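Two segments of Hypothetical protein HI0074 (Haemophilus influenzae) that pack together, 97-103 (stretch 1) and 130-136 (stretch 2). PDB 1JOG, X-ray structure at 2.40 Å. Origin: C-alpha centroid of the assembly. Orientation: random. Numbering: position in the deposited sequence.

Stretch 1 (97-103) SKWVAYR
Stretch 2 (130-136) IESSFLL

Both stretches are helical throughout, and each belongs to a longer helix. Phi lies between -52° and -72° and psi between -28° and -55°. In stretch 1, Ala101 N bonds Ser97 O at 3.0 Å, Tyr102 N bonds Lys98 O at 2.7 Å, and Arg103 N bonds Trp99 O at 3.0 Å. In stretch 2, Phe134 N bonds Ile130 O at 3.0 Å, Leu135 N bonds Glu131 O at 3.1 Å, and Leu136 N bonds Ser132 O at 3.1 Å. The N-to-C directions differ by 117°, with a signed crossing angle of -117°. The axes approach to 11.3 Å. The register is set by Lys98 CA and Glu131 CA, 8.1 Å apart. The contact is small, burying 257 Å² over both sides, and no direct hydrogen bond crosses it. Directions below are those of the CA-to-CB bond.

Ile130 (chi1 m, chi2 135°) points sideways and makes no contact with stretch 1.

Glu131 is the centre of the contact and has the largest covered area, 92 Å². It points toward stretch 1, with chi1 and chi2 both m and chi3 120°. Its chain packs against Lys98, which is m, t, t, p; Lys98 CD and Glu131 CD are 3.3 Å apart. The charges are opposite, but Lys98 NZ lies 4.4 Å from Glu131 OE1, beyond a salt bridge, and the position of NZ is less certain. Tyr102 (chi1 m, chi2 154°) is buried and points toward stretch 2. Tyr102 OH is 3.0 Å from Glu131 CG, a close packing contact; the hydroxyl is hydrogen-bonded elsewhere in the structure. Glu131 CB sits at the edge of the Tyr102 ring. A water links the helices: it donates to Glu131 OE2 at 2.6 Å and accepts a weak bond from Trp99 NE1 at 3.0 Å. Glu131 O lies at the edge of the Trp99 ring, 4.0 Å from Trp99 CZ2.

Ser132 (chi1 p) is buried and points sideways. Trp99 CH2 is 4.0 Å from Ser132 CA, and 4.3 Å from Ser132 CB. The small side chain fits beside the large ring.

Ser133 (chi1 t) points away. Phe134 (chi1 -93°, chi2 87°) points sideways and is exposed and poorly ordered. Neither touches stretch 1.

Leu135 (chi1 t, chi2 p) is buried and points toward stretch 1. Leu135 CD2 is 4.1 Å from Trp99 CH2, an apolar contact. Trp99 (chi1 m, chi2 92°) is buried, with 74 Å² covered by stretch 2. It points sideways, but its ring end comes nearer, reaching Glu131, Ser132 and Leu135.

Leu136 (chi1 -148°, chi2 t) is buried, but lies out of reach of stretch 1.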

# COMPACT_ATOMS: atom_id res chain seq x y z
N SER A 97 -4.81 -21.96 -6.58
CA SER A 97 -4.53 -21.23 -7.83
C SER A 97 -5.01 -19.81 -7.59
O SER A 97 -4.39 -18.83 -8.01
CB SER A 97 -5.29 -21.85 -8.99
OG SER A 97 -6.65 -21.93 -8.66
N LYS A 98 -6.06 -19.71 -6.82
CA LYS A 98 -6.57 -18.38 -6.44
C LYS A 98 -5.62 -17.52 -5.54
O LYS A 98 -5.45 -16.31 -5.76
CB LYS A 98 -7.88 -18.54 -5.70
CG LYS A 98 -9.02 -18.86 -6.55
CD LYS A 98 -10.24 -19.03 -5.71
CE LYS A 98 -11.28 -19.76 -6.52
NZ LYS A 98 -10.97 -21.22 -6.54
N TRP A 99 -5.03 -18.14 -4.52
CA TRP A 99 -4.11 -17.37 -3.66
C TRP A 99 -2.89 -17.05 -4.47
O TRP A 99 -2.29 -15.98 -4.29
CB TRP A 99 -3.78 -18.14 -2.39
CG TRP A 99 -4.98 -18.16 -1.51
CD1 TRP A 99 -6.00 -19.15 -1.46
CD2 TRP A 99 -5.38 -17.14 -0.63
NE1 TRP A 99 -6.97 -18.76 -0.58
CE2 TRP A 99 -6.61 -17.54 -0.05
CE3 TRP A 99 -4.83 -15.92 -0.26
CZ2 TRP A 99 -7.29 -16.75 0.86
CZ3 TRP A 99 -5.54 -15.14 0.63
CH2 TRP A 99 -6.73 -15.54 1.18
N VAL A 100 -2.54 -17.92 -5.42
CA VAL A 100 -1.40 -17.64 -6.25
C VAL A 100 -1.72 -16.39 -7.07
O VAL A 100 -0.88 -15.51 -7.28
CB VAL A 100 -1.09 -18.82 -7.17
CG1 VAL A 100 -0.11 -18.39 -8.22
CG2 VAL A 100 -0.47 -19.95 -6.38
N ALA A 101 -2.96 -16.29 -7.52
CA ALA A 101 -3.38 -15.15 -8.30
C ALA A 101 -3.48 -13.92 -7.37
O ALA A 101 -3.15 -12.81 -7.78
CB ALA A 101 -4.76 -15.46 -9.01
N TYR A 102 -3.93 -14.09 -6.12
CA TYR A 102 -3.99 -12.92 -5.19
C TYR A 102 -2.57 -12.29 -4.95
O TYR A 102 -2.41 -11.10 -4.80
CB TYR A 102 -4.63 -13.37 -3.89
CG TYR A 102 -6.08 -13.80 -4.04
CD1 TYR A 102 -6.66 -14.71 -3.15
CD2 TYR A 102 -6.85 -13.31 -5.10
CE1 TYR A 102 -7.96 -15.11 -3.31
CE2 TYR A 102 -8.13 -13.69 -5.28
CZ TYR A 102 -8.70 -14.60 -4.39
OH TYR A 102 -9.98 -15.10 -4.66
N ARG A 103 -1.54 -13.11 -4.98
CA ARG A 103 -0.21 -12.55 -4.89
C ARG A 103 0.17 -11.77 -6.20
O ARG A 103 0.72 -10.68 -6.13
CB ARG A 103 0.80 -13.67 -4.61
CG ARG A 103 2.14 -13.05 -4.44
CD ARG A 103 3.22 -14.00 -3.99
NE ARG A 103 3.51 -14.97 -5.01
CZ ARG A 103 4.57 -15.74 -5.02
NH1 ARG A 103 5.46 -15.65 -4.04
NH2 ARG A 103 4.72 -16.63 -6.00
N ILE A 130 -14.77 -13.47 -1.11
CA ILE A 130 -15.33 -14.81 -0.89
C ILE A 130 -14.26 -15.75 -0.34
O ILE A 130 -14.44 -16.35 0.72
CB ILE A 130 -15.86 -15.37 -2.17
CG1 ILE A 130 -17.18 -14.70 -2.47
CG2 ILE A 130 -15.99 -16.86 -2.08
CD1 ILE A 130 -17.31 -14.27 -3.93
N GLU A 131 -13.14 -15.86 -1.05
CA GLU A 131 -12.02 -16.74 -0.63
C GLU A 131 -11.42 -16.44 0.71
O GLU A 131 -11.16 -17.33 1.52
CB GLU A 131 -10.87 -16.71 -1.67
CG GLU A 131 -11.19 -17.36 -3.01
CD GLU A 131 -11.80 -18.75 -2.86
OE1 GLU A 131 -12.95 -18.97 -3.32
OE2 GLU A 131 -11.14 -19.60 -2.26
N SER A 132 -11.13 -15.16 0.90
CA SER A 132 -10.51 -14.68 2.12
C SER A 132 -11.47 -14.98 3.27
O SER A 132 -11.05 -15.37 4.34
CB SER A 132 -10.18 -13.16 2.01
OG SER A 132 -11.32 -12.32 1.93
N SER A 133 -12.76 -14.76 3.05
CA SER A 133 -13.73 -15.11 4.08
C SER A 133 -13.77 -16.63 4.30
O SER A 133 -14.12 -17.06 5.37
CB SER A 133 -15.11 -14.74 3.66
OG SER A 133 -16.09 -15.04 4.63
N PHE A 134 -13.47 -17.47 3.31
CA PHE A 134 -13.56 -18.88 3.65
C PHE A 134 -12.43 -19.20 4.58
O PHE A 134 -12.64 -19.86 5.55
CB PHE A 134 -13.49 -19.81 2.43
CG PHE A 134 -14.84 -20.20 1.84
CD1 PHE A 134 -15.48 -19.37 0.88
CD2 PHE A 134 -15.44 -21.44 2.16
CE1 PHE A 134 -16.66 -19.79 0.22
CE2 PHE A 134 -16.64 -21.85 1.50
CZ PHE A 134 -17.24 -21.02 0.53
N LEU A 135 -11.24 -18.72 4.26
CA LEU A 135 -10.07 -18.94 5.07
C LEU A 135 -10.33 -18.57 6.50
O LEU A 135 -10.06 -19.32 7.43
CB LEU A 135 -8.92 -18.08 4.56
CG LEU A 135 -7.81 -17.85 5.57
CD1 LEU A 135 -7.02 -19.26 5.70
CD2 LEU A 135 -6.82 -16.84 5.08
N LEU A 136 -10.85 -17.37 6.70
CA LEU A 136 -11.14 -16.89 8.03
C LEU A 136 -12.11 -17.84 8.72
O LEU A 136 -12.10 -17.93 9.92
CB LEU A 136 -11.75 -15.52 7.93
CG LEU A 136 -11.59 -14.43 8.95
CD1 LEU A 136 -12.26 -13.20 8.34
CD2 LEU A 136 -12.22 -14.79 10.28
O HOH W 1 -8.81 -20.77 -1.93